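Local coordinates for protein alpha-L-rhamnosidase (Aspergillus terreus, PDB 6GSZ) that probably hydrolyses alpha-L-rhamnosides, releasing terminal non-reducing alpha-L-rhamnose residues, at residues A[173-178]-A[455-460]; A[469-474]-A[511-516]; A[179-184]-A[303-308]. All coordinates share one frame; numbering follows the deposited sequence.

The three contacts sit close together in the middle of the molecule. Contact 3 (179-184 with 303-308) belongs to the N-terminal beta-rich part and falls, along the chain, between the two halves of contact 1 (173-178 with 455-460). Contact 1 joins that part to the 6-hairpin glycosidase domain, and contact 2 (469-474 with 511-516) follows, lying wholly within that domain. Contact 1 lies about 10 Å from contact 2 and about 9 Å from contact 3, centre to centre, and touches both. Contacts 2 and 3, about 17 Å apart by their centres, do not touch. The series runs from the edge of a beta sheet to the glucose-occupied pocket, partly lined by Asp460, Trp470 and Asp473.

Contact 1. Residues A[173-178]-A[455-460]; sequences PGWQSY and FSIPTD. With BGC (beta-D-glucopyranose), chain B; EDO (1,2-ethanediol), chain C.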
loop_
_atom_site.group_PDB
_atom_site.type_symbol
_atom_site.label_atom_id
_atom_site.label_comp_id
_atom_site.label_asym_id
_atom_site.label_seq_id
_atom_site.Cartn_x
_atom_site.Cartn_y
_atom_site.Cartn_z
ATOM N N PRO A 173 -13.058 3.091 8.916
ATOM C CA PRO A 173 -12.893 2.968 7.460
ATOM C C PRO A 173 -11.521 3.305 6.902
ATOM O O PRO A 173 -11.370 3.326 5.674
ATOM C CB PRO A 173 -13.933 4.008 6.973
ATOM C CG PRO A 173 -13.797 5.131 7.983
ATOM C CD PRO A 173 -13.681 4.364 9.270
ATOM N N GLY A 174 -10.519 3.493 7.753
ATOM C CA GLY A 174 -9.185 3.823 7.280
ATOM C C GLY A 174 -8.986 5.336 7.269
ATOM O O GLY A 174 -9.838 6.085 7.812
ATOM N N TRP A 175 -7.872 5.789 6.714
ATOM C CA TRP A 175 -7.475 7.175 6.734
ATOM C C TRP A 175 -7.602 7.817 5.348
ATOM O O TRP A 175 -6.756 7.565 4.469
ATOM C CB TRP A 175 -6.064 7.361 7.290
ATOM C CG TRP A 175 -5.729 8.788 7.583
ATOM C CD1 TRP A 175 -6.565 9.867 7.541
ATOM C CD2 TRP A 175 -4.446 9.294 7.978
ATOM N NE1 TRP A 175 -5.901 11.007 7.920
ATOM C CE2 TRP A 175 -4.597 10.687 8.186
ATOM C CE3 TRP A 175 -3.199 8.705 8.193
ATOM C CZ2 TRP A 175 -3.551 11.485 8.623
ATOM C CZ3 TRP A 175 -2.150 9.498 8.595
ATOM C CH2 TRP A 175 -2.338 10.868 8.837
ATOM N N GLN A 176 -8.666 8.595 5.131
ATOM C CA GLN A 176 -8.851 9.426 3.936
ATOM C C GLN A 176 -8.565 10.885 4.330
ATOM O O GLN A 176 -8.600 11.231 5.522
ATOM C CB GLN A 176 -10.260 9.268 3.344
ATOM C CG GLN A 176 -10.552 7.830 2.897
ATOM C CD GLN A 176 -11.104 6.942 3.999
ATOM O OE1 GLN A 176 -12.076 7.325 4.690
ATOM N NE2 GLN A 176 -10.565 5.737 4.194
ATOM N N SER A 177 -8.467 11.752 3.332
ATOM C CA SER A 177 -8.493 13.189 3.505
ATOM C C SER A 177 -9.975 13.511 3.733
ATOM O O SER A 177 -10.675 13.972 2.846
ATOM C CB SER A 177 -7.916 13.914 2.310
ATOM O OG SER A 177 -6.524 13.633 2.180
ATOM N N TYR A 178 -10.404 13.331 5.003
ATOM C CA TYR A 178 -11.838 13.200 5.318
ATOM C C TYR A 178 -12.640 14.452 4.966
ATOM O O TYR A 178 -13.845 14.319 4.694
ATOM C CB TYR A 178 -12.053 12.950 6.807
ATOM C CG TYR A 178 -11.405 11.714 7.350
ATOM C CD1 TYR A 178 -11.812 10.443 6.970
ATOM C CD2 TYR A 178 -10.396 11.797 8.296
ATOM C CE1 TYR A 178 -11.285 9.306 7.561
ATOM C CE2 TYR A 178 -9.842 10.680 8.888
ATOM C CZ TYR A 178 -10.268 9.416 8.516
ATOM O OH TYR A 178 -9.720 8.316 9.139
ATOM N N PHE A 455 -1.022 0.375 4.813
ATOM C CA PHE A 455 -1.984 0.273 5.943
ATOM C C PHE A 455 -2.980 1.416 5.786
ATOM O O PHE A 455 -2.782 2.459 6.438
ATOM C CB PHE A 455 -1.232 0.380 7.267
ATOM C CG PHE A 455 -1.953 -0.143 8.488
ATOM C CD1 PHE A 455 -2.977 0.590 9.101
ATOM C CD2 PHE A 455 -1.640 -1.385 9.022
ATOM C CE1 PHE A 455 -3.632 0.103 10.208
ATOM C CE2 PHE A 455 -2.303 -1.856 10.145
ATOM C CZ PHE A 455 -3.295 -1.127 10.730
ATOM N N SER A 456 -3.949 1.254 4.871
ATOM C CA SER A 456 -4.979 2.264 4.414
ATOM C C SER A 456 -4.330 3.257 3.418
ATOM O O SER A 456 -4.891 3.488 2.364
ATOM C CB SER A 456 -5.753 2.956 5.583
ATOM O OG SER A 456 -6.788 3.709 5.062
ATOM N N ILE A 457 -3.197 3.849 3.826
ATOM C CA ILE A 457 -2.378 4.782 3.035
ATOM C C ILE A 457 -0.948 4.215 3.002
ATOM O O ILE A 457 -0.593 3.376 3.834
ATOM C CB ILE A 457 -2.412 6.197 3.641
ATOM C CG1 ILE A 457 -1.783 6.214 5.037
ATOM C CG2 ILE A 457 -3.815 6.762 3.641
ATOM C CD1 ILE A 457 -1.311 7.586 5.476
ATOM N N PRO A 458 -0.098 4.627 2.040
ATOM C CA PRO A 458 1.286 4.196 2.008
ATOM C C PRO A 458 2.100 5.027 2.995
ATOM O O PRO A 458 2.395 6.197 2.742
ATOM C CB PRO A 458 1.693 4.431 0.549
ATOM C CG PRO A 458 0.807 5.597 0.111
ATOM C CD PRO A 458 -0.437 5.546 0.964
ATOM N N THR A 459 2.436 4.389 4.095
ATOM C CA THR A 459 3.088 5.077 5.206
ATOM C C THR A 459 4.615 5.019 5.094
ATOM O O THR A 459 5.169 4.093 4.507
ATOM C CB THR A 459 2.701 4.526 6.585
ATOM O OG1 THR A 459 2.992 3.137 6.686
ATOM C CG2 THR A 459 1.237 4.697 6.912
ATOM N N ASP A 460 5.287 6.042 5.639
ATOM C CA ASP A 460 6.704 6.004 5.779
ATOM C C ASP A 460 7.161 4.891 6.725
ATOM O O ASP A 460 8.137 4.192 6.480
ATOM C CB ASP A 460 7.292 7.327 6.260
ATOM C CG ASP A 460 6.811 7.823 7.627
ATOM O OD1 ASP A 460 5.610 7.668 7.954
ATOM O OD2 ASP A 460 7.687 8.378 8.342
HETATM C C2 BGC B . 10.072 9.983 5.428
HETATM C C3 BGC B . 10.781 10.987 4.562
HETATM C C4 BGC B . 10.807 12.420 5.044
HETATM C C5 BGC B . 11.245 12.337 6.425
HETATM C C6 BGC B . 11.324 13.775 6.898
HETATM C C1 BGC B . 10.518 10.144 6.871
HETATM O O1 BGC B . 9.940 9.106 7.637
HETATM O O2 BGC B . 10.587 8.691 5.202
HETATM O O3 BGC B . 10.082 11.091 3.439
HETATM O O4 BGC B . 11.610 13.359 4.291
HETATM O O5 BGC B . 10.421 11.502 7.302
HETATM O O6 BGC B . 11.610 13.767 8.300
HETATM C C1 EDO C . -7.461 2.067 0.033
HETATM O O1 EDO C . -7.123 2.253 1.455
HETATM C C2 EDO C . -8.085 0.705 -0.290
HETATM O O2 EDO C . -7.096 -0.328 -0.704
HETATM O O HOH W 1 -8.018 5.000 2.768
#
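Ser456, whose hydroxyl takes the backbone N-H of Trp175, has a positive phi rare outside glycine: at phi 78° and psi -52° it is the centre of a classic gamma turn, closed by Ile457 N to Phe455 O. Its OG stands anti to its own backbone N (chi1 -172°) and meets Trp175 N at 2.9 Å. The bare alpha carbon of Gly174 lets the hydroxyl in, with Gly174 CA 3.3 Å from Ser456 OG. A water hydrogen-bonded to Ser456 OG also accepts from Gln176 NE2, adding an indirect link across the contact.

Ile457 supplies the apolar half. Its CD1 approaches the six-membered part of the Trp175 indole obliquely, 3.5 Å from CE3, while the other branch, CG2, presses on Trp175 O at 3.2 Å. Within the beta-rich part the indole also stacks with Trp208, and its NE1 bonds to Tyr223 OH.

The 173-178 loop braces itself. Gln176 NE2 folds back to Pro173 O (2.9 Å), approaching from above the carbonyl plane, and Tyr178 OH bonds to Gly174 O at 2.6 Å.

Three residues beyond Ile457, Asp460 OD2 accepts from glucose O1. The chemistry implies a domain junction in which one serine oxygen serves both a backbone amide and a bound water, with an isoleucine-indole contact alongside.

Contact 2. Residues A[469-474]-A[511-516]; sequences GWTGDI and YVIPNI. With BGC (beta-D-glucopyranose), chain B.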
loop_
_atom_site.group_PDB
_atom_site.type_symbol
_atom_site.label_atom_id
_atom_site.label_comp_id
_atom_site.label_asym_id
_atom_site.label_seq_id
_atom_site.Cartn_x
_atom_site.Cartn_y
_atom_site.Cartn_z
ATOM N N GLY A 469 1.475 9.630 5.146
ATOM C CA GLY A 469 1.554 9.298 3.708
ATOM C C GLY A 469 2.615 10.088 2.959
ATOM O O GLY A 469 2.294 10.952 2.141
ATOM N N TRP A 470 3.873 9.852 3.341
ATOM C CA TRP A 470 4.992 10.607 2.764
ATOM C C TRP A 470 5.124 10.371 1.243
ATOM O O TRP A 470 5.243 9.244 0.747
ATOM C CB TRP A 470 6.277 10.275 3.499
ATOM C CG TRP A 470 6.445 11.049 4.778
ATOM C CD1 TRP A 470 6.188 10.626 6.048
ATOM C CD2 TRP A 470 6.963 12.379 4.889
ATOM N NE1 TRP A 470 6.517 11.612 6.937
ATOM C CE2 TRP A 470 6.976 12.709 6.259
ATOM C CE3 TRP A 470 7.402 13.310 3.962
ATOM C CZ2 TRP A 470 7.439 13.940 6.706
ATOM C CZ3 TRP A 470 7.857 14.530 4.392
ATOM C CH2 TRP A 470 7.855 14.845 5.765
ATOM N N THR A 471 5.061 11.479 0.519
ATOM C CA THR A 471 4.972 11.456 -0.946
ATOM C C THR A 471 6.244 10.928 -1.620
ATOM O O THR A 471 6.181 10.159 -2.561
ATOM C CB THR A 471 4.549 12.851 -1.417
ATOM O OG1 THR A 471 5.410 13.861 -0.871
ATOM C CG2 THR A 471 3.113 13.123 -1.052
ATOM N N GLY A 472 7.416 11.375 -1.163
ATOM C CA GLY A 472 8.630 10.970 -1.826
ATOM C C GLY A 472 8.862 9.472 -1.697
ATOM O O GLY A 472 9.327 8.802 -2.641
ATOM N N ASP A 473 8.559 8.883 -0.536
ATOM C CA ASP A 473 8.843 7.491 -0.285
ATOM C C ASP A 473 8.053 6.607 -1.275
ATOM O O ASP A 473 8.601 5.649 -1.821
ATOM C CB ASP A 473 8.510 7.093 1.160
ATOM C CG ASP A 473 9.194 7.902 2.245
ATOM O OD1 ASP A 473 9.180 9.154 2.131
ATOM O OD2 ASP A 473 9.760 7.268 3.169
ATOM N N ILE A 474 6.765 6.913 -1.475
ATOM C CA ILE A 474 5.965 6.110 -2.381
ATOM C C ILE A 474 6.369 6.365 -3.834
ATOM O O ILE A 474 6.294 5.461 -4.646
ATOM C CB ILE A 474 4.453 6.214 -2.094
ATOM C CG1 ILE A 474 3.654 5.241 -2.950
ATOM C CG2 ILE A 474 3.944 7.621 -2.236
ATOM C CD1 ILE A 474 4.034 3.770 -2.756
ATOM N N TYR A 511 3.584 17.626 1.702
ATOM C CA TYR A 511 4.576 16.577 1.906
ATOM C C TYR A 511 3.964 15.218 2.211
ATOM O O TYR A 511 4.491 14.190 1.814
ATOM C CB TYR A 511 5.605 16.971 2.968
ATOM C CG TYR A 511 6.367 18.234 2.643
ATOM C CD1 TYR A 511 6.538 18.702 1.344
ATOM C CD2 TYR A 511 7.014 18.905 3.670
ATOM C CE1 TYR A 511 7.202 19.896 1.115
ATOM C CE2 TYR A 511 7.705 20.075 3.444
ATOM C CZ TYR A 511 7.806 20.575 2.163
ATOM O OH TYR A 511 8.472 21.748 1.933
ATOM N N VAL A 512 2.895 15.225 3.017
ATOM C CA VAL A 512 2.193 13.996 3.354
ATOM C C VAL A 512 0.724 14.095 2.972
ATOM O O VAL A 512 0.149 15.178 2.978
ATOM C CB VAL A 512 2.316 13.606 4.839
ATOM C CG1 VAL A 512 3.775 13.599 5.263
ATOM C CG2 VAL A 512 1.513 14.490 5.795
ATOM N N ILE A 513 0.168 12.938 2.595
ATOM C CA ILE A 513 -1.217 12.811 2.172
ATOM C C ILE A 513 -1.811 11.611 2.877
ATOM O O ILE A 513 -1.317 10.473 2.744
ATOM C CB ILE A 513 -1.326 12.563 0.668
ATOM C CG1 ILE A 513 -0.628 13.642 -0.168
ATOM C CG2 ILE A 513 -2.762 12.358 0.238
ATOM C CD1 ILE A 513 -1.251 15.043 -0.140
ATOM N N PRO A 514 -2.919 11.765 3.643
ATOM C CA PRO A 514 -3.616 13.037 3.926
ATOM C C PRO A 514 -2.741 14.084 4.629
ATOM O O PRO A 514 -1.790 13.731 5.367
ATOM C CB PRO A 514 -4.723 12.593 4.890
ATOM C CG PRO A 514 -5.012 11.136 4.479
ATOM C CD PRO A 514 -3.619 10.596 4.193
ATOM N N ASN A 515 -3.028 15.340 4.316
ATOM C CA ASN A 515 -2.198 16.434 4.773
ATOM C C ASN A 515 -2.653 16.903 6.175
ATOM O O ASN A 515 -3.683 17.554 6.278
ATOM C CB ASN A 515 -2.246 17.580 3.776
ATOM C CG ASN A 515 -1.510 18.806 4.259
ATOM O OD1 ASN A 515 -0.545 18.655 5.015
ATOM N ND2 ASN A 515 -1.915 19.977 3.732
ATOM N N ILE A 516 -1.800 16.682 7.179
ATOM C CA ILE A 516 -2.071 17.115 8.549
ATOM C C ILE A 516 -1.342 18.414 8.864
ATOM O O ILE A 516 -1.433 18.875 9.985
ATOM C CB ILE A 516 -1.687 16.024 9.567
ATOM C CG1 ILE A 516 -0.209 15.614 9.468
ATOM C CG2 ILE A 516 -2.625 14.864 9.399
ATOM C CD1 ILE A 516 0.381 14.943 10.680
HETATM C C2 BGC B . 10.072 9.983 5.428
HETATM C C3 BGC B . 10.781 10.987 4.562
HETATM C C4 BGC B . 10.807 12.420 5.044
HETATM C C5 BGC B . 11.245 12.337 6.425
HETATM C C6 BGC B . 11.324 13.775 6.898
HETATM C C1 BGC B . 10.518 10.144 6.871
HETATM O O1 BGC B . 9.940 9.106 7.637
HETATM O O2 BGC B . 10.587 8.691 5.202
HETATM O O3 BGC B . 10.082 11.091 3.439
HETATM O O4 BGC B . 11.610 13.359 4.291
HETATM O O5 BGC B . 10.421 11.502 7.302
HETATM O O6 BGC B . 11.610 13.767 8.300
HETATM O O HOH W 2 -0.598 11.338 6.147
#
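Trp470 and Val512 meet because each sends its first branch back beside its own backbone N: Trp470 CG lies anti to the carbonyl carbon (chi1 -82°), and so does Val512 CG1 (chi1 -52°). The methyl then sits squarely over one indole face, a CH-pi contact 3.5 Å from Val512 CG1 to the centroid of the Trp470 five-membered ring. Tyr511 CB meets the benzo side obliquely, 3.6 Å from Trp470 CZ3.

The backbones make one antiparallel bridge, with Trp470 and Val512 as its non-hydrogen-bonded pair. Ile513 N bonds to Gly469 O at 2.9 Å on one flank; on the other, Tyr511 O is gripped twice, by Thr471 N nearly along the C=O axis and by Thr471 OG1 (2.9 Å) from above the carbonyl plane. The bridge lies immediately before helix 471-484: Trp470 is the N-cap residue and Thr471 the first of the helix.

Glucose lies over the opposite indole face, C4 offset toward the rim. Asp473 OD1 and OD2, one helical turn on, take its O3 and O2, while Glu466 holds Trp470 NE1. An aromatic platform with a bidentate carboxylate beside it is typical of carbohydrate-binding pockets, here in the 6-hairpin glycosidase domain.

Contact 3. Residues A[179-184]-A[303-308]; sequences QYRHEY and SPDGPP. With NAG (2-acetamido-2-deoxy-beta-D-glucopyranose), chain D; EDO (1,2-ethanediol), chain C.
Charge comes first in this contact: Arg181 lies near Asp305, but not as a salt bridge. Asp305 OD2 is 4.2 Å from Arg181 NH1 and well out of the guanidinium plane, so no N-H points at it; it has a salt bridge to Lys496. The true bridge of Arg181 NH1 runs within its own segment, to Glu183 OE2 at 2.7 Å. There the carboxylate uses its anti lone pair and lies close to the guanidinium plane. Asp497 takes Arg181 NE, which helps to fix the guanidinium.

Water carries the polar traffic between the segments. One molecule accepts from Arg181 NH1 (2.9 Å) and lies 2.7 Å from Asp305 OD2 and within bonding distance of Ser303 O, with more acceptors around it than protons to give. A second donates to Glu183 OE2 and accepts from Gly306 N, the latter at 3.1 Å. A third joins Tyr184 OH to Ser303 OG; these hydroxyls also reach Leu105 N and Gly17 O, respectively.

Van der Waals packing centres on Pro304. Glu183 is extended beyond CG (chi2 175°), and its OE1 rests 3.5 Å from Pro304 CG, the two side chains crossing at a slant. Pro304 CD touches Tyr184 O at 3.3 Å. The Tyr184 ring lies obliquely against Ser303 N.

Glycan contact is confined to the start of the first segment, where Gln179 NE2 donates to O7 of an N-acetylglucosamine and Tyr180 lies beside its acetyl group.

In the fold, 303-308 is the loop that follows strand 301-302, the edge strand that runs parallel to 182-188 and pairs with it through His182 and Tyr184 to Ala302. Strand 144-154 lies on the other side of 182-188, and helix 488-503 of the glycosidase domain packs against Tyr180, Arg181 and Asp305.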
loop_
_atom_site.group_PDB
_atom_site.type_symbol
_atom_site.label_atom_id
_atom_site.label_comp_id
_atom_site.label_asym_id
_atom_site.label_seq_id
_atom_site.Cartn_x
_atom_site.Cartn_y
_atom_site.Cartn_z
ATOM N N GLN A 179 -12.022 15.637 4.993
ATOM C CA GLN A 179 -12.808 16.849 4.667
ATOM C C GLN A 179 -13.223 16.894 3.191
ATOM O O GLN A 179 -14.078 17.719 2.828
ATOM C CB GLN A 179 -12.097 18.142 5.068
ATOM C CG GLN A 179 -10.912 18.589 4.224
ATOM C CD GLN A 179 -9.585 17.985 4.583
ATOM O OE1 GLN A 179 -9.441 16.755 4.831
ATOM N NE2 GLN A 179 -8.591 18.872 4.608
ATOM N N TYR A 180 -12.549 16.099 2.343
ATOM C CA TYR A 180 -12.850 15.985 0.916
ATOM C C TYR A 180 -13.551 14.666 0.581
ATOM O O TYR A 180 -14.482 14.656 -0.224
ATOM C CB TYR A 180 -11.570 16.104 0.097
ATOM C CG TYR A 180 -10.834 17.390 0.307
ATOM C CD1 TYR A 180 -11.411 18.585 -0.081
ATOM C CD2 TYR A 180 -9.575 17.423 0.886
ATOM C CE1 TYR A 180 -10.750 19.780 0.093
ATOM C CE2 TYR A 180 -8.931 18.629 1.115
ATOM C CZ TYR A 180 -9.502 19.800 0.676
ATOM O OH TYR A 180 -8.920 21.014 0.874
ATOM N N ARG A 181 -13.096 13.579 1.185
ATOM C CA ARG A 181 -13.531 12.226 0.795
ATOM C C ARG A 181 -13.510 11.381 2.060
ATOM O O ARG A 181 -12.503 11.379 2.766
ATOM C CB ARG A 181 -12.605 11.660 -0.283
ATOM C CG ARG A 181 -13.036 10.312 -0.851
ATOM C CD ARG A 181 -12.092 9.826 -1.925
ATOM N NE ARG A 181 -10.803 9.456 -1.350
ATOM C CZ ARG A 181 -10.458 8.256 -0.838
ATOM N NH1 ARG A 181 -11.215 7.165 -1.066
ATOM N NH2 ARG A 181 -9.329 8.186 -0.109
ATOM N N HIS A 182 -14.630 10.705 2.303
ATOM C CA HIS A 182 -14.750 9.926 3.537
ATOM C C HIS A 182 -15.372 8.582 3.171
ATOM O O HIS A 182 -16.506 8.529 2.686
ATOM C CB HIS A 182 -15.576 10.699 4.550
ATOM C CG HIS A 182 -15.614 10.184 5.951
ATOM N ND1 HIS A 182 -15.589 11.044 7.033
ATOM C CD2 HIS A 182 -15.664 8.926 6.430
ATOM C CE1 HIS A 182 -15.614 10.308 8.130
ATOM N NE2 HIS A 182 -15.713 9.018 7.807
ATOM N N GLU A 183 -14.580 7.508 3.318
ATOM C CA GLU A 183 -15.065 6.203 2.837
ATOM C C GLU A 183 -16.101 5.639 3.797
ATOM O O GLU A 183 -16.040 5.888 5.035
ATOM C CB GLU A 183 -13.960 5.156 2.650
ATOM C CG GLU A 183 -13.136 5.417 1.395
ATOM C CD GLU A 183 -11.961 4.493 1.197
ATOM O OE1 GLU A 183 -11.920 3.408 1.815
ATOM O OE2 GLU A 183 -11.086 4.826 0.343
ATOM N N TYR A 184 -17.090 4.936 3.247
ATOM C CA TYR A 184 -18.028 4.155 4.031
ATOM C C TYR A 184 -18.022 2.730 3.491
ATOM O O TYR A 184 -17.656 2.489 2.311
ATOM C CB TYR A 184 -19.471 4.697 4.023
ATOM C CG TYR A 184 -20.142 4.481 2.694
ATOM C CD1 TYR A 184 -19.970 5.360 1.645
ATOM C CD2 TYR A 184 -20.980 3.407 2.521
ATOM C CE1 TYR A 184 -20.526 5.081 0.400
ATOM C CE2 TYR A 184 -21.550 3.128 1.291
ATOM C CZ TYR A 184 -21.337 3.980 0.234
ATOM O OH TYR A 184 -21.929 3.671 -0.963
ATOM N N SER A 303 -17.420 5.177 -1.803
ATOM C CA SER A 303 -17.054 3.777 -1.749
ATOM C C SER A 303 -15.531 3.658 -1.829
ATOM O O SER A 303 -14.886 4.429 -2.544
ATOM C CB SER A 303 -17.659 3.039 -2.926
ATOM O OG SER A 303 -19.075 3.083 -2.857
ATOM N N PRO A 304 -14.925 2.667 -1.174
ATOM C CA PRO A 304 -13.514 2.347 -1.398
ATOM C C PRO A 304 -13.230 1.993 -2.856
ATOM O O PRO A 304 -14.067 1.334 -3.493
ATOM C CB PRO A 304 -13.259 1.152 -0.507
ATOM C CG PRO A 304 -14.306 1.234 0.565
ATOM C CD PRO A 304 -15.516 1.800 -0.140
ATOM N N ASP A 305 -12.029 2.351 -3.313
ATOM C CA ASP A 305 -11.515 1.893 -4.599
ATOM C C ASP A 305 -10.735 0.607 -4.443
ATOM O O ASP A 305 -10.535 -0.094 -5.467
ATOM C CB ASP A 305 -10.660 2.973 -5.226
ATOM C CG ASP A 305 -11.430 4.249 -5.497
ATOM O OD1 ASP A 305 -12.388 4.195 -6.289
ATOM O OD2 ASP A 305 -11.129 5.288 -4.851
ATOM N N GLY A 306 -10.196 0.337 -3.265
ATOM C CA GLY A 306 -9.368 -0.784 -3.016
ATOM C C GLY A 306 -9.825 -1.598 -1.822
ATOM O O GLY A 306 -10.916 -1.417 -1.342
ATOM N N PRO A 307 -8.979 -2.522 -1.360
ATOM C CA PRO A 307 -9.391 -3.472 -0.350
ATOM C C PRO A 307 -9.237 -2.862 1.028
ATOM O O PRO A 307 -8.533 -1.877 1.214
ATOM C CB PRO A 307 -8.388 -4.615 -0.532
ATOM C CG PRO A 307 -7.138 -3.917 -0.995
ATOM C CD PRO A 307 -7.599 -2.748 -1.853
ATOM N N PRO A 308 -9.928 -3.454 2.017
ATOM C CA PRO A 308 -9.858 -2.974 3.390
ATOM C C PRO A 308 -8.609 -3.465 4.104
ATOM O O PRO A 308 -7.900 -4.349 3.647
ATOM C CB PRO A 308 -11.110 -3.608 4.027
ATOM C CG PRO A 308 -11.255 -4.905 3.310
ATOM C CD PRO A 308 -10.820 -4.608 1.891
HETATM C C1 NAG D . -7.593 24.935 2.728
HETATM C C2 NAG D . -8.383 24.258 3.859
HETATM C C3 NAG D . -8.620 25.223 4.995
HETATM C C4 NAG D . -7.330 25.824 5.497
HETATM C C5 NAG D . -6.597 26.449 4.309
HETATM C C6 NAG D . -5.217 26.930 4.735
HETATM C C7 NAG D . -10.019 22.443 3.561
HETATM C C8 NAG D . -11.364 22.092 2.975
HETATM N N2 NAG D . -9.640 23.738 3.400
HETATM O O3 NAG D . -9.266 24.527 6.053
HETATM O O4 NAG D . -7.692 26.820 6.447
HETATM O O5 NAG D . -6.393 25.425 3.319
HETATM O O6 NAG D . -4.501 25.865 5.443
HETATM O O7 NAG D . -9.296 21.608 4.127
HETATM C C1 EDO C . -7.461 2.067 0.033
HETATM O O1 EDO C . -7.123 2.253 1.455
HETATM C C2 EDO C . -8.085 0.705 -0.290
HETATM O O2 EDO C . -7.096 -0.328 -0.704
HETATM O O HOH W 3 -13.020 6.435 -3.226
HETATM O O HOH W 4 -10.169 2.684 -1.183
HETATM O O HOH W 5 -21.059 4.940 -3.120
#